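Local coordinates for protein aminotransferase (Neisseria meningitidis Z2491, PDB 3JTX) that probably catalyses pyridoxal phosphate-dependent transfer of amino groups between amino acids and 2-oxo acids, as a class I and II aminotransferase, at residues F202-D207 and Q235-F240; P121-P126 and L171-S176; E305-V310 and F327-K332. All coordinates share one frame; numbering follows the deposited sequence.

Interaction 1 (F202-D207 and Q235-F240)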
ATOM      1  N   PHE A 202      -2.427  26.094   4.756  1.00 15.70           N
ATOM      2  CA  PHE A 202      -2.108  24.667   4.867  1.00 14.85           C
ATOM      3  C   PHE A 202      -3.340  23.797   4.543  1.00 14.86           C
ATOM      4  O   PHE A 202      -4.465  24.279   4.535  1.00 15.04           O
ATOM      5  CB  PHE A 202      -1.611  24.310   6.274  1.00 14.69           C
ATOM      6  CG  PHE A 202      -2.522  24.776   7.381  1.00 14.59           C
ATOM      7  CD1 PHE A 202      -3.664  24.063   7.708  1.00 15.36           C
ATOM      8  CD2 PHE A 202      -2.222  25.928   8.111  1.00 15.85           C
ATOM      9  CE1 PHE A 202      -4.503  24.499   8.737  1.00 14.95           C
ATOM     10  CE2 PHE A 202      -3.050  26.365   9.131  1.00 16.11           C
ATOM     11  CZ  PHE A 202      -4.198  25.645   9.443  1.00 15.39           C
ATOM     12  N   ILE A 203      -3.085  22.512   4.306  1.00 13.96           N
ATOM     13  CA  ILE A 203      -4.105  21.505   4.095  1.00 13.92           C
ATOM     14  C   ILE A 203      -4.452  20.946   5.453  1.00 14.21           C
ATOM     15  O   ILE A 203      -3.574  20.822   6.301  1.00 14.22           O
ATOM     16  CB  ILE A 203      -3.552  20.372   3.189  1.00 13.70           C
ATOM     17  CG1 ILE A 203      -3.342  20.907   1.778  1.00 13.96           C
ATOM     18  CG2 ILE A 203      -4.469  19.153   3.174  1.00 11.72           C
ATOM     19  CD1 ILE A 203      -2.379  20.060   0.941  1.00 15.84           C
ATOM     20  N   ILE A 204      -5.723  20.633   5.680  1.00 14.03           N
ATOM     21  CA  ILE A 204      -6.137  19.945   6.918  1.00 14.50           C
ATOM     22  C   ILE A 204      -6.421  18.478   6.629  1.00 14.90           C
ATOM     23  O   ILE A 204      -7.186  18.163   5.706  1.00 14.92           O
ATOM     24  CB  ILE A 204      -7.410  20.591   7.532  1.00 14.78           C
ATOM     25  CG1 ILE A 204      -7.091  22.009   8.016  1.00 14.78           C
ATOM     26  CG2 ILE A 204      -7.944  19.734   8.695  1.00 14.78           C
ATOM     27  CD1 ILE A 204      -8.346  22.862   8.314  1.00 14.04           C
ATOM     28  N   ALA A 205      -5.771  17.588   7.385  1.00 14.88           N
ATOM     29  CA  ALA A 205      -5.998  16.160   7.301  1.00 15.33           C
ATOM     30  C   ALA A 205      -6.606  15.713   8.633  1.00 15.99           C
ATOM     31  O   ALA A 205      -5.960  15.820   9.694  1.00 16.31           O
ATOM     32  CB  ALA A 205      -4.667  15.403   6.992  1.00 15.20           C
ATOM     33  N   SER A 206      -7.854  15.250   8.578  1.00 16.01           N
ATOM     34  CA  SER A 206      -8.596  14.852   9.762  1.00 15.45           C
ATOM     35  C   SER A 206      -8.771  13.334   9.847  1.00 15.56           C
ATOM     36  O   SER A 206      -9.448  12.725   9.017  1.00 15.81           O
ATOM     37  CB  SER A 206      -9.953  15.551   9.791  1.00 16.54           C
ATOM     38  OG  SER A 206     -10.585  15.365  11.043  1.00 16.03           O
ATOM     39  N   ASP A 207      -8.152  12.747  10.869  1.00 14.95           N
ATOM     40  CA  ASP A 207      -8.170  11.309  11.129  1.00 15.49           C
ATOM     41  C   ASP A 207      -9.387  10.988  11.988  1.00 15.37           C
ATOM     42  O   ASP A 207      -9.417  11.275  13.193  1.00 15.88           O
ATOM     43  CB  ASP A 207      -6.866  10.905  11.811  1.00 15.86           C
ATOM     44  CG  ASP A 207      -6.751   9.409  12.080  1.00 17.14           C
ATOM     45  OD1 ASP A 207      -7.755   8.666  11.989  1.00 18.61           O
ATOM     46  OD2 ASP A 207      -5.616   8.995  12.414  1.00 18.32           O
ATOM     47  N   GLN A 235     -12.366  23.126   0.315  1.00 15.48           N
ATOM     48  CA  GLN A 235     -11.039  23.394  -0.244  0.50 15.74           C
ATOM     49  C   GLN A 235      -9.966  23.115   0.813  1.00 15.24           C
ATOM     50  O   GLN A 235     -10.069  23.591   1.957  1.00 14.58           O
ATOM     51  CB  GLN A 235     -10.923  24.845  -0.736  0.50 15.94           C
ATOM     52  CG  GLN A 235      -9.656  25.112  -1.548  0.50 17.30           C
ATOM     53  CD  GLN A 235      -9.547  26.541  -2.035  0.50 18.85           C
ATOM     54  OE1 GLN A 235      -9.595  26.801  -3.230  0.50 20.20           O
ATOM     55  NE2 GLN A 235      -9.397  27.469  -1.112  0.50 20.47           N
ATOM     56  N   LYS A 236      -8.941  22.355   0.426  1.00 14.74           N
ATOM     57  CA  LYS A 236      -7.814  22.005   1.290  1.00 14.85           C
ATOM     58  C   LYS A 236      -8.217  21.219   2.561  1.00 14.66           C
ATOM     59  O   LYS A 236      -7.520  21.287   3.578  1.00 14.51           O
ATOM     60  CB  LYS A 236      -7.009  23.253   1.648  1.00 15.79           C
ATOM     61  CG  LYS A 236      -6.304  23.914   0.444  1.00 18.34           C
ATOM     62  CD  LYS A 236      -5.356  25.020   0.889  1.00 21.21           C
ATOM     63  CE  LYS A 236      -4.567  25.559  -0.307  1.00 23.34           C
ATOM     64  NZ  LYS A 236      -3.761  26.759   0.056  1.00 24.56           N
ATOM     65  N   LEU A 237      -9.343  20.505   2.493  1.00 14.20           N
ATOM     66  CA  LEU A 237      -9.825  19.627   3.573  1.00 14.99           C
ATOM     67  C   LEU A 237      -9.903  18.201   3.078  1.00 15.08           C
ATOM     68  O   LEU A 237     -10.445  17.954   2.010  1.00 15.15           O
ATOM     69  CB  LEU A 237     -11.237  20.008   4.025  1.00 14.74           C
ATOM     70  CG  LEU A 237     -11.522  21.411   4.531  1.00 16.80           C
ATOM     71  CD1 LEU A 237     -12.979  21.476   5.028  1.00 16.77           C
ATOM     72  CD2 LEU A 237     -10.540  21.787   5.648  1.00 17.75           C
ATOM     73  N   LEU A 238      -9.370  17.268   3.859  1.00 15.31           N
ATOM     74  CA  LEU A 238      -9.499  15.852   3.579  1.00 15.40           C
ATOM     75  C   LEU A 238      -9.773  15.121   4.888  1.00 15.64           C
ATOM     76  O   LEU A 238      -9.063  15.322   5.866  1.00 15.31           O
ATOM     77  CB  LEU A 238      -8.226  15.300   2.964  1.00 15.66           C
ATOM     78  CG  LEU A 238      -7.877  15.717   1.528  1.00 17.65           C
ATOM     79  CD1 LEU A 238      -6.470  15.197   1.219  1.00 19.66           C
ATOM     80  CD2 LEU A 238      -8.915  15.203   0.495  1.00 17.72           C
HETATM   81  N   MSE A 239     -10.811  14.288   4.900  1.00 15.44           N
HETATM   82  CA  MSE A 239     -11.035  13.376   6.004  1.00 15.69           C
HETATM   83  C   MSE A 239     -10.488  11.998   5.638  1.00 15.28           C
HETATM   84  O   MSE A 239     -10.585  11.563   4.493  1.00 14.97           O
HETATM   85  CB  MSE A 239     -12.529  13.279   6.317  1.00 15.90           C
HETATM   86  CG  MSE A 239     -13.302  12.528   5.273  1.00 18.49           C
HETATM   87 SE   MSE A 239     -15.147  12.111   5.711  0.75 19.67          SE
HETATM   88  CE  MSE A 239     -15.039  10.867   7.022  1.00 16.04           C
ATOM     89  N   PHE A 240      -9.910  11.318   6.623  1.00 15.23           N
ATOM     90  CA  PHE A 240      -9.382   9.976   6.465  1.00 15.35           C
ATOM     91  C   PHE A 240     -10.156   9.088   7.421  1.00 15.47           C
ATOM     92  O   PHE A 240     -10.260   9.390   8.627  1.00 15.98           O
ATOM     93  CB  PHE A 240      -7.890   9.952   6.833  1.00 14.98           C
ATOM     94  CG  PHE A 240      -7.032  10.675   5.881  1.00 15.74           C
ATOM     95  CD1 PHE A 240      -6.947  12.067   5.908  1.00 15.22           C
ATOM     96  CD2 PHE A 240      -6.294   9.976   4.931  1.00 16.98           C
ATOM     97  CE1 PHE A 240      -6.165  12.736   5.029  1.00 16.27           C
ATOM     98  CE2 PHE A 240      -5.489  10.655   4.029  1.00 18.14           C
ATOM     99  CZ  PHE A 240      -5.424  12.043   4.074  1.00 18.32           C
TER
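A beta-alpha-beta crossover brings Ile204 to Asp207 alongside Leu237 to Phe240 as neighbouring parallel strands of the large mixed sheet, their short axes 19° apart. Four backbone hydrogen bonds zip them together: Ile204 N to Lys236 O (2.8 Å), Leu238 N to Ile204 O (3.0 Å), Ser206 N to Leu238 O (3.0 Å) and Phe240 N to Ser206 O (2.8 Å). Ser206 O also receives a CA-H contact from Met239, a selenomethionine here.

One face of the sheet carries Ile204 and Leu237, which run alongside each other in the same direction; CD1 of Ile204 touches CD2 of Leu237 at 3.6 Å, and Phe194 of helix 187-200 packs on both. On the other face, CB of Ala205 meets CE1 of the Phe240 ring at 3.6 Å. A chi1 of -69° sets CG of Phe240 beside its own backbone N, and the edge of the ring comes near Ser206 O. Asp207 also points to this face. Its OD2 is hydrogen-bonded to the pyridine nitrogen N1 of the cofactor-modified Lys245 and to Tyr133 OH. A strand-end aspartate gripping the pyridine nitrogen is a hallmark of fold type I pyridoxal phosphate enzymes.

Interaction 2 (P121-P126 and L171-S176)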
ATOM      1  N   PRO A 121       9.883  22.464   5.075  1.00 25.14           N
ATOM      2  CA  PRO A 121       8.446  22.547   5.318  1.00 23.59           C
ATOM      3  C   PRO A 121       8.058  21.935   6.655  1.00 21.70           C
ATOM      4  O   PRO A 121       8.697  20.982   7.108  1.00 21.15           O
ATOM      5  CB  PRO A 121       7.852  21.760   4.149  1.00 23.60           C
ATOM      6  CG  PRO A 121       8.898  20.746   3.821  1.00 24.66           C
ATOM      7  CD  PRO A 121      10.219  21.383   4.130  1.00 25.23           C
ATOM      8  N   ALA A 122       7.010  22.486   7.265  1.00 19.90           N
ATOM      9  CA  ALA A 122       6.528  22.057   8.559  1.00 18.83           C
ATOM     10  C   ALA A 122       5.161  21.364   8.463  1.00 18.14           C
ATOM     11  O   ALA A 122       4.328  21.681   7.597  1.00 17.41           O
ATOM     12  CB  ALA A 122       6.439  23.250   9.507  1.00 18.78           C
ATOM     13  N   ILE A 123       4.944  20.420   9.360  1.00 17.05           N
ATOM     14  CA  ILE A 123       3.607  19.858   9.602  1.00 17.30           C
ATOM     15  C   ILE A 123       3.319  19.996  11.083  1.00 17.87           C
ATOM     16  O   ILE A 123       4.234  19.853  11.916  1.00 17.75           O
ATOM     17  CB  ILE A 123       3.529  18.388   9.147  1.00 17.59           C
ATOM     18  CG1 ILE A 123       3.507  18.348   7.611  1.00 18.01           C
ATOM     19  CG2 ILE A 123       2.324  17.679   9.750  1.00 16.77           C
ATOM     20  CD1 ILE A 123       3.430  16.961   7.024  1.00 18.44           C
ATOM     21  N   VAL A 124       2.064  20.310  11.424  1.00 17.78           N
ATOM     22  CA  VAL A 124       1.665  20.459  12.826  1.00 17.32           C
ATOM     23  C   VAL A 124       0.780  19.278  13.240  1.00 17.34           C
ATOM     24  O   VAL A 124      -0.142  18.922  12.516  1.00 16.28           O
ATOM     25  CB  VAL A 124       0.913  21.777  13.090  1.00 18.03           C
ATOM     26  CG1 VAL A 124       0.437  21.821  14.555  1.00 17.88           C
ATOM     27  CG2 VAL A 124       1.803  22.991  12.804  1.00 17.30           C
ATOM     28  N   SER A 125       1.087  18.681  14.400  1.00 16.89           N
ATOM     29  CA  SER A 125       0.394  17.520  14.953  1.00 16.52           C
ATOM     30  C   SER A 125      -0.107  17.807  16.356  1.00 16.60           C
ATOM     31  O   SER A 125       0.505  18.586  17.076  1.00 16.13           O
ATOM     32  CB  SER A 125       1.349  16.311  15.019  1.00 17.34           C
ATOM     33  OG  SER A 125       0.793  15.223  15.769  1.00 17.17           O
ATOM     34  N   PRO A 126      -1.210  17.155  16.773  1.00 16.56           N
ATOM     35  CA  PRO A 126      -1.533  17.220  18.192  1.00 16.49           C
ATOM     36  C   PRO A 126      -0.446  16.524  19.011  1.00 16.95           C
ATOM     37  O   PRO A 126       0.359  15.750  18.453  1.00 16.36           O
ATOM     38  CB  PRO A 126      -2.858  16.455  18.280  1.00 17.03           C
ATOM     39  CG  PRO A 126      -2.786  15.501  17.136  1.00 16.55           C
ATOM     40  CD  PRO A 126      -2.154  16.290  16.046  1.00 16.27           C
ATOM     41  N   LEU A 171       0.675  21.291   6.213  1.00 15.80           N
ATOM     42  CA  LEU A 171      -0.416  20.409   6.590  1.00 15.84           C
ATOM     43  C   LEU A 171      -0.553  20.415   8.104  1.00 16.00           C
ATOM     44  O   LEU A 171       0.433  20.559   8.826  1.00 15.56           O
ATOM     45  CB  LEU A 171      -0.156  18.984   6.080  1.00 15.08           C
ATOM     46  CG  LEU A 171      -1.243  17.930   6.278  1.00 16.09           C
ATOM     47  CD1 LEU A 171      -1.370  17.008   5.075  1.00 17.41           C
ATOM     48  CD2 LEU A 171      -0.987  17.124   7.567  1.00 17.05           C
ATOM     49  N   VAL A 172      -1.792  20.318   8.571  1.00 16.13           N
ATOM     50  CA  VAL A 172      -2.087  20.175   9.982  1.00 15.56           C
ATOM     51  C   VAL A 172      -2.907  18.906  10.141  1.00 15.47           C
ATOM     52  O   VAL A 172      -3.856  18.689   9.384  1.00 16.07           O
ATOM     53  CB  VAL A 172      -2.878  21.406  10.459  1.00 15.48           C
ATOM     54  CG1 VAL A 172      -3.523  21.173  11.784  1.00 15.86           C
ATOM     55  CG2 VAL A 172      -1.954  22.650  10.487  1.00 15.47           C
ATOM     56  N   PHE A 173      -2.545  18.052  11.097  1.00 15.50           N
ATOM     57  CA  PHE A 173      -3.369  16.878  11.443  1.00 15.92           C
ATOM     58  C   PHE A 173      -4.366  17.216  12.554  1.00 15.44           C
ATOM     59  O   PHE A 173      -4.018  17.912  13.513  1.00 15.29           O
ATOM     60  CB  PHE A 173      -2.514  15.740  11.988  1.00 16.61           C
ATOM     61  CG  PHE A 173      -1.653  15.074  10.972  1.00 18.12           C
ATOM     62  CD1 PHE A 173      -2.213  14.262  10.008  1.00 19.55           C
ATOM     63  CD2 PHE A 173      -0.277  15.236  11.005  1.00 18.55           C
ATOM     64  CE1 PHE A 173      -1.412  13.622   9.070  1.00 21.98           C
ATOM     65  CE2 PHE A 173       0.532  14.586  10.074  1.00 20.90           C
ATOM     66  CZ  PHE A 173      -0.046  13.784   9.115  1.00 20.44           C
ATOM     67  N   VAL A 174      -5.588  16.719  12.421  1.00 15.34           N
ATOM     68  CA  VAL A 174      -6.557  16.653  13.520  1.00 15.46           C
ATOM     69  C   VAL A 174      -6.939  15.184  13.732  1.00 14.94           C
ATOM     70  O   VAL A 174      -7.119  14.443  12.777  1.00 14.15           O
ATOM     71  CB  VAL A 174      -7.819  17.502  13.223  1.00 15.72           C
ATOM     72  CG1 VAL A 174      -8.915  17.267  14.296  1.00 15.14           C
ATOM     73  CG2 VAL A 174      -7.465  18.968  13.113  1.00 14.25           C
ATOM     74  N   CYS A 175      -6.997  14.739  14.981  1.00 15.23           N
ATOM     75  CA  CYS A 175      -7.425  13.378  15.280  1.00 15.44           C
ATOM     76  C   CYS A 175      -8.667  13.494  16.151  1.00 15.55           C
ATOM     77  O   CYS A 175      -8.578  13.910  17.311  1.00 16.23           O
ATOM     78  CB  CYS A 175      -6.319  12.594  15.986  1.00 15.64           C
ATOM     79  SG  CYS A 175      -6.717  10.843  16.259  1.00 18.50           S
ATOM     80  N   SER A 176      -9.823  13.173  15.572  1.00 15.59           N
ATOM     81  CA  SER A 176     -11.124  13.422  16.209  1.00 15.72           C
ATOM     82  C   SER A 176     -12.144  12.354  15.838  1.00 15.37           C
ATOM     83  O   SER A 176     -12.506  12.255  14.671  1.00 16.66           O
ATOM     84  CB  SER A 176     -11.657  14.788  15.788  1.00 15.63           C
ATOM     85  OG  SER A 176     -12.862  15.099  16.473  1.00 15.67           O
TER
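The Phe173 ring, reached from across the strand pair by Ile123, carries CD2 of Leu171 over the centre of one face, 3.6 Å above the plane, and Tyr133 of helix 131-139 stacks on it. CG2 of Ile123 comes in obliquely, 3.6 Å from CE2 of the ring, and also touches CD2 of Leu171. Leu171 and Ile123 run alongside each other in the same direction. Beneath this cluster the backbones run parallel, 13° apart, as adjacent strands of the mixed sheet in the large domain. Val124 N donates to Leu171 O at 3.1 Å and Phe173 N to Val124 O at 2.9 Å, so Val124 uses both its N-H and its carbonyl on the same neighbour. Leu171 N is buried without a partner. On the opposite face of the sheet, CB of Val124 meets CG2 of Val172 at 4.0 Å, and Trp158 packs on both valines. Toward the C-terminal end the strands part at Pro126, which has no N-H to give; its CD rests instead 3.5 Å from Phe173 O. Ser125 OG reaches forward to the carbonyl of the next residue, donating to Pro126 O on a lone pair in the carbonyl plane.

Interaction 3 (E305-V310 and F327-K332)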
ATOM      1  N   GLU A 305     -21.650  -0.518  27.129  1.00 21.03           N
ATOM      2  CA  GLU A 305     -21.841  -1.328  28.335  1.00 21.42           C
ATOM      3  C   GLU A 305     -20.575  -1.275  29.186  1.00 20.47           C
ATOM      4  O   GLU A 305     -20.629  -1.050  30.386  1.00 20.40           O
ATOM      5  CB  GLU A 305     -22.174  -2.770  27.940  1.00 21.87           C
ATOM      6  CG  GLU A 305     -22.419  -3.708  29.105  1.00 25.55           C
ATOM      7  CD  GLU A 305     -22.635  -5.166  28.680  1.00 29.47           C
ATOM      8  OE1 GLU A 305     -22.350  -5.522  27.505  1.00 31.58           O
ATOM      9  OE2 GLU A 305     -23.072  -5.958  29.547  1.00 31.34           O
ATOM     10  N   LYS A 306     -19.418  -1.438  28.551  1.00 19.52           N
ATOM     11  CA  LYS A 306     -18.159  -1.397  29.283  1.00 19.33           C
ATOM     12  C   LYS A 306     -17.964  -0.066  30.026  1.00 18.85           C
ATOM     13  O   LYS A 306     -17.641  -0.057  31.214  1.00 18.91           O
ATOM     14  CB  LYS A 306     -16.969  -1.624  28.339  1.00 18.86           C
ATOM     15  CG  LYS A 306     -16.947  -2.997  27.675  1.00 19.71           C
ATOM     16  CD  LYS A 306     -15.745  -3.150  26.756  1.00 19.03           C
ATOM     17  CE  LYS A 306     -16.030  -4.051  25.557  1.00 18.44           C
ATOM     18  NZ  LYS A 306     -14.792  -4.233  24.736  1.00 17.14           N
ATOM     19  N   PHE A 307     -18.139   1.050  29.315  1.00 18.70           N
ATOM     20  CA  PHE A 307     -17.924   2.379  29.894  1.00 18.68           C
ATOM     21  C   PHE A 307     -18.944   2.686  30.992  1.00 19.26           C
ATOM     22  O   PHE A 307     -18.594   3.277  32.008  1.00 19.22           O
ATOM     23  CB  PHE A 307     -17.982   3.469  28.824  1.00 18.71           C
ATOM     24  CG  PHE A 307     -16.681   3.689  28.108  1.00 18.71           C
ATOM     25  CD1 PHE A 307     -15.752   4.590  28.599  1.00 20.54           C
ATOM     26  CD2 PHE A 307     -16.390   2.998  26.955  1.00 21.52           C
ATOM     27  CE1 PHE A 307     -14.553   4.801  27.945  1.00 22.11           C
ATOM     28  CE2 PHE A 307     -15.197   3.200  26.286  1.00 23.61           C
ATOM     29  CZ  PHE A 307     -14.271   4.110  26.787  1.00 23.25           C
ATOM     30  N   GLU A 308     -20.202   2.292  30.763  1.00 19.52           N
ATOM     31  CA  GLU A 308     -21.271   2.493  31.721  1.00 20.40           C
ATOM     32  C   GLU A 308     -20.940   1.910  33.088  1.00 20.10           C
ATOM     33  O   GLU A 308     -21.320   2.474  34.100  1.00 19.59           O
ATOM     34  CB  GLU A 308     -22.568   1.845  31.228  1.00 21.28           C
ATOM     35  CG  GLU A 308     -23.404   2.749  30.395  1.00 24.03           C
ATOM     36  CD  GLU A 308     -24.623   2.052  29.807  1.00 28.34           C
ATOM     37  OE1 GLU A 308     -24.808   0.827  30.041  1.00 29.94           O
ATOM     38  OE2 GLU A 308     -25.383   2.745  29.096  1.00 31.32           O
ATOM     39  N   ARG A 309     -20.236   0.777  33.098  1.00 19.73           N
ATOM     40  CA  ARG A 309     -19.888   0.088  34.333  1.00 19.70           C
ATOM     41  C   ARG A 309     -18.528   0.523  34.887  1.00 19.06           C
ATOM     42  O   ARG A 309     -18.377   0.682  36.100  1.00 18.23           O
ATOM     43  CB  ARG A 309     -19.931  -1.418  34.100  1.00 19.99           C
ATOM     44  CG  ARG A 309     -21.317  -1.891  33.657  1.00 22.82           C
ATOM     45  CD  ARG A 309     -21.409  -3.399  33.487  1.00 27.12           C
ATOM     46  NE  ARG A 309     -21.152  -4.112  34.741  1.00 31.04           N
ATOM     47  CZ  ARG A 309     -20.924  -5.424  34.846  1.00 31.84           C
ATOM     48  NH1 ARG A 309     -20.946  -6.214  33.772  1.00 32.12           N
ATOM     49  NH2 ARG A 309     -20.679  -5.950  36.042  1.00 33.24           N
ATOM     50  N   VAL A 310     -17.556   0.747  34.001  1.00 17.89           N
ATOM     51  CA  VAL A 310     -16.193   1.091  34.408  1.00 17.24           C
ATOM     52  C   VAL A 310     -16.054   2.519  34.961  1.00 17.24           C
ATOM     53  O   VAL A 310     -15.365   2.731  35.959  1.00 16.38           O
ATOM     54  CB  VAL A 310     -15.183   0.877  33.234  1.00 17.21           C
ATOM     55  CG1 VAL A 310     -13.831   1.474  33.562  1.00 17.08           C
ATOM     56  CG2 VAL A 310     -15.061  -0.599  32.893  1.00 15.14           C
ATOM     57  N   PHE A 327     -12.730   4.289  22.353  1.00 16.43           N
ATOM     58  CA  PHE A 327     -12.699   3.253  23.385  1.00 16.62           C
ATOM     59  C   PHE A 327     -11.568   3.417  24.404  1.00 16.48           C
ATOM     60  O   PHE A 327     -11.222   2.463  25.118  1.00 18.01           O
ATOM     61  CB  PHE A 327     -12.776   1.817  22.785  1.00 15.82           C
ATOM     62  CG  PHE A 327     -11.734   1.475  21.736  1.00 16.18           C
ATOM     63  CD1 PHE A 327     -10.371   1.564  21.995  1.00 15.19           C
ATOM     64  CD2 PHE A 327     -12.135   0.959  20.502  1.00 17.01           C
ATOM     65  CE1 PHE A 327      -9.439   1.184  21.041  1.00 16.33           C
ATOM     66  CE2 PHE A 327     -11.206   0.592  19.540  1.00 16.79           C
ATOM     67  CZ  PHE A 327      -9.854   0.700  19.812  1.00 17.22           C
ATOM     68  N   TYR A 328     -11.033   4.630  24.524  1.00 16.08           N
ATOM     69  CA  TYR A 328      -9.979   4.917  25.503  1.00 15.82           C
ATOM     70  C   TYR A 328     -10.496   5.688  26.697  1.00 15.64           C
ATOM     71  O   TYR A 328     -11.416   6.516  26.566  1.00 16.20           O
ATOM     72  CB  TYR A 328      -8.846   5.723  24.865  1.00 15.61           C
ATOM     73  CG  TYR A 328      -8.235   5.024  23.695  1.00 15.93           C
ATOM     74  CD1 TYR A 328      -7.455   3.874  23.868  1.00 15.96           C
ATOM     75  CD2 TYR A 328      -8.433   5.499  22.413  1.00 16.79           C
ATOM     76  CE1 TYR A 328      -6.888   3.223  22.770  1.00 16.12           C
ATOM     77  CE2 TYR A 328      -7.876   4.858  21.313  1.00 15.64           C
ATOM     78  CZ  TYR A 328      -7.103   3.733  21.489  1.00 15.96           C
ATOM     79  OH  TYR A 328      -6.591   3.098  20.365  1.00 15.78           O
ATOM     80  N   ILE A 329      -9.921   5.387  27.861  1.00 15.09           N
ATOM     81  CA  ILE A 329      -9.993   6.248  29.024  1.00 14.27           C
ATOM     82  C   ILE A 329      -8.569   6.829  29.198  1.00 14.98           C
ATOM     83  O   ILE A 329      -7.592   6.084  29.313  1.00 14.57           O
ATOM     84  CB  ILE A 329     -10.393   5.478  30.286  1.00 14.58           C
ATOM     85  CG1 ILE A 329     -11.807   4.889  30.141  1.00 14.53           C
ATOM     86  CG2 ILE A 329     -10.340   6.388  31.499  1.00 12.86           C
ATOM     87  CD1 ILE A 329     -12.243   4.079  31.346  1.00 13.19           C
ATOM     88  N   TRP A 330      -8.467   8.154  29.175  1.00 14.56           N
ATOM     89  CA  TRP A 330      -7.202   8.865  29.404  1.00 15.22           C
ATOM     90  C   TRP A 330      -7.198   9.232  30.881  1.00 14.95           C
ATOM     91  O   TRP A 330      -7.678  10.299  31.282  1.00 15.35           O
ATOM     92  CB  TRP A 330      -7.160  10.077  28.452  1.00 15.18           C
ATOM     93  CG  TRP A 330      -5.918  10.945  28.358  1.00 15.92           C
ATOM     94  CD1 TRP A 330      -5.886  12.326  28.442  1.00 16.86           C
ATOM     95  CD2 TRP A 330      -4.580  10.539  28.051  1.00 15.08           C
ATOM     96  NE1 TRP A 330      -4.615  12.786  28.231  1.00 17.00           N
ATOM     97  CE2 TRP A 330      -3.789  11.713  28.003  1.00 15.37           C
ATOM     98  CE3 TRP A 330      -3.966   9.299  27.829  1.00 14.57           C
ATOM     99  CZ2 TRP A 330      -2.410  11.680  27.753  1.00 14.26           C
ATOM    100  CZ3 TRP A 330      -2.586   9.265  27.595  1.00 15.28           C
ATOM    101  CH2 TRP A 330      -1.832  10.445  27.535  1.00 15.16           C
ATOM    102  N   LEU A 331      -6.665   8.331  31.699  1.00 15.04           N
ATOM    103  CA  LEU A 331      -6.820   8.409  33.142  1.00 14.94           C
ATOM    104  C   LEU A 331      -5.741   9.272  33.809  1.00 15.34           C
ATOM    105  O   LEU A 331      -4.539   8.992  33.707  1.00 14.59           O
ATOM    106  CB  LEU A 331      -6.815   6.999  33.744  1.00 15.22           C
ATOM    107  CG  LEU A 331      -7.080   6.949  35.253  1.00 15.65           C
ATOM    108  CD1 LEU A 331      -8.529   7.378  35.549  1.00 14.11           C
ATOM    109  CD2 LEU A 331      -6.786   5.567  35.839  1.00 15.58           C
ATOM    110  N   LYS A 332      -6.183  10.317  34.501  1.00 15.41           N
ATOM    111  CA  LYS A 332      -5.290  11.170  35.275  1.00 15.97           C
ATOM    112  C   LYS A 332      -4.763  10.402  36.488  1.00 15.81           C
ATOM    113  O   LYS A 332      -5.537   9.910  37.311  1.00 15.17           O
ATOM    114  CB  LYS A 332      -6.017  12.452  35.714  1.00 16.47           C
ATOM    115  CG  LYS A 332      -5.110  13.511  36.364  1.00 18.38           C
ATOM    116  CD  LYS A 332      -5.915  14.761  36.789  1.00 21.64           C
ATOM    117  CE  LYS A 332      -5.216  15.548  37.901  1.00 23.88           C
ATOM    118  NZ  LYS A 332      -5.966  16.790  38.306  1.00 26.97           N
TER
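Apolar side-chain contacts form the first part of this meeting of helix and strand, with Phe307 and Val310 on the helix facing Ile329 on the strand. CE1 of the Phe307 ring presses on CG1 of Ile329 at 3.5 Å, and the two side chains pass each other pointing opposite ways. One turn further along the helix, CG1 of Val310 reaches CD1 of Ile329 at 3.8 Å, coming in at a slant. Ile329 is thus gripped at two successive carbons of its longer branch, which chi1 of -63° sets with CG1 anti to the carbonyl carbon.

The second kind of contact is ring edge against backbone. The far end of the Phe307 ring is pushed up to the turn leading into the strand: CZ lies 3.7 Å from Phe327 C and equally 3.7 Å from Tyr328 O, while CE2 is 3.8 Å from Phe327 CA. Phe327 CA and Tyr328 N lie in the plane of the ring, so it meets the chain edge-on rather than with a face.

No hydrogen bond crosses between the segments. Within 327-332, CD1 of Phe327 stands 3.9 Å above the centre of the Tyr328 ring, and Tyr328 OH is hydrogen-bonded to Tyr210 OH.

In the smaller domain, strand 328-332 lies at one border of the three-stranded antiparallel sheet, hydrogen-bonded through Phe327, Ile329 and Leu331 to the chain at 373-377. Helix 294-314 runs past it with the short axes 11.1 Å apart and 28° from parallel. Further along this helix Ile311 and Leu314 also pack on Ile329, while Cys384 of helix 381-394 meets Val310, so the contact lies between the sheet and helix 294-314, with helix 381-394 alongside at Val310.

How the interactions relate
Along the chain the contacts come in series: interaction 2 closes first, then interaction 1, then interaction 3. The first two belong to one mixed sheet, with centres about 9 Å apart, and touch directly: strand 203-207 is flanked by strand 169-175 and strand 237-242, with Asp207 N and Ala205 O probably hydrogen-bonded to Val174. Together they span four successive parallel strands, one of which delivers Asp207 to the cofactor. Interaction 3 lies on the opposite side of the chain's centre, about 29 Å and about 27 Å from the centres of interactions 1 and 2, in a separate sheet and helix layer. This fits the two-domain build of fold type I aminotransferases.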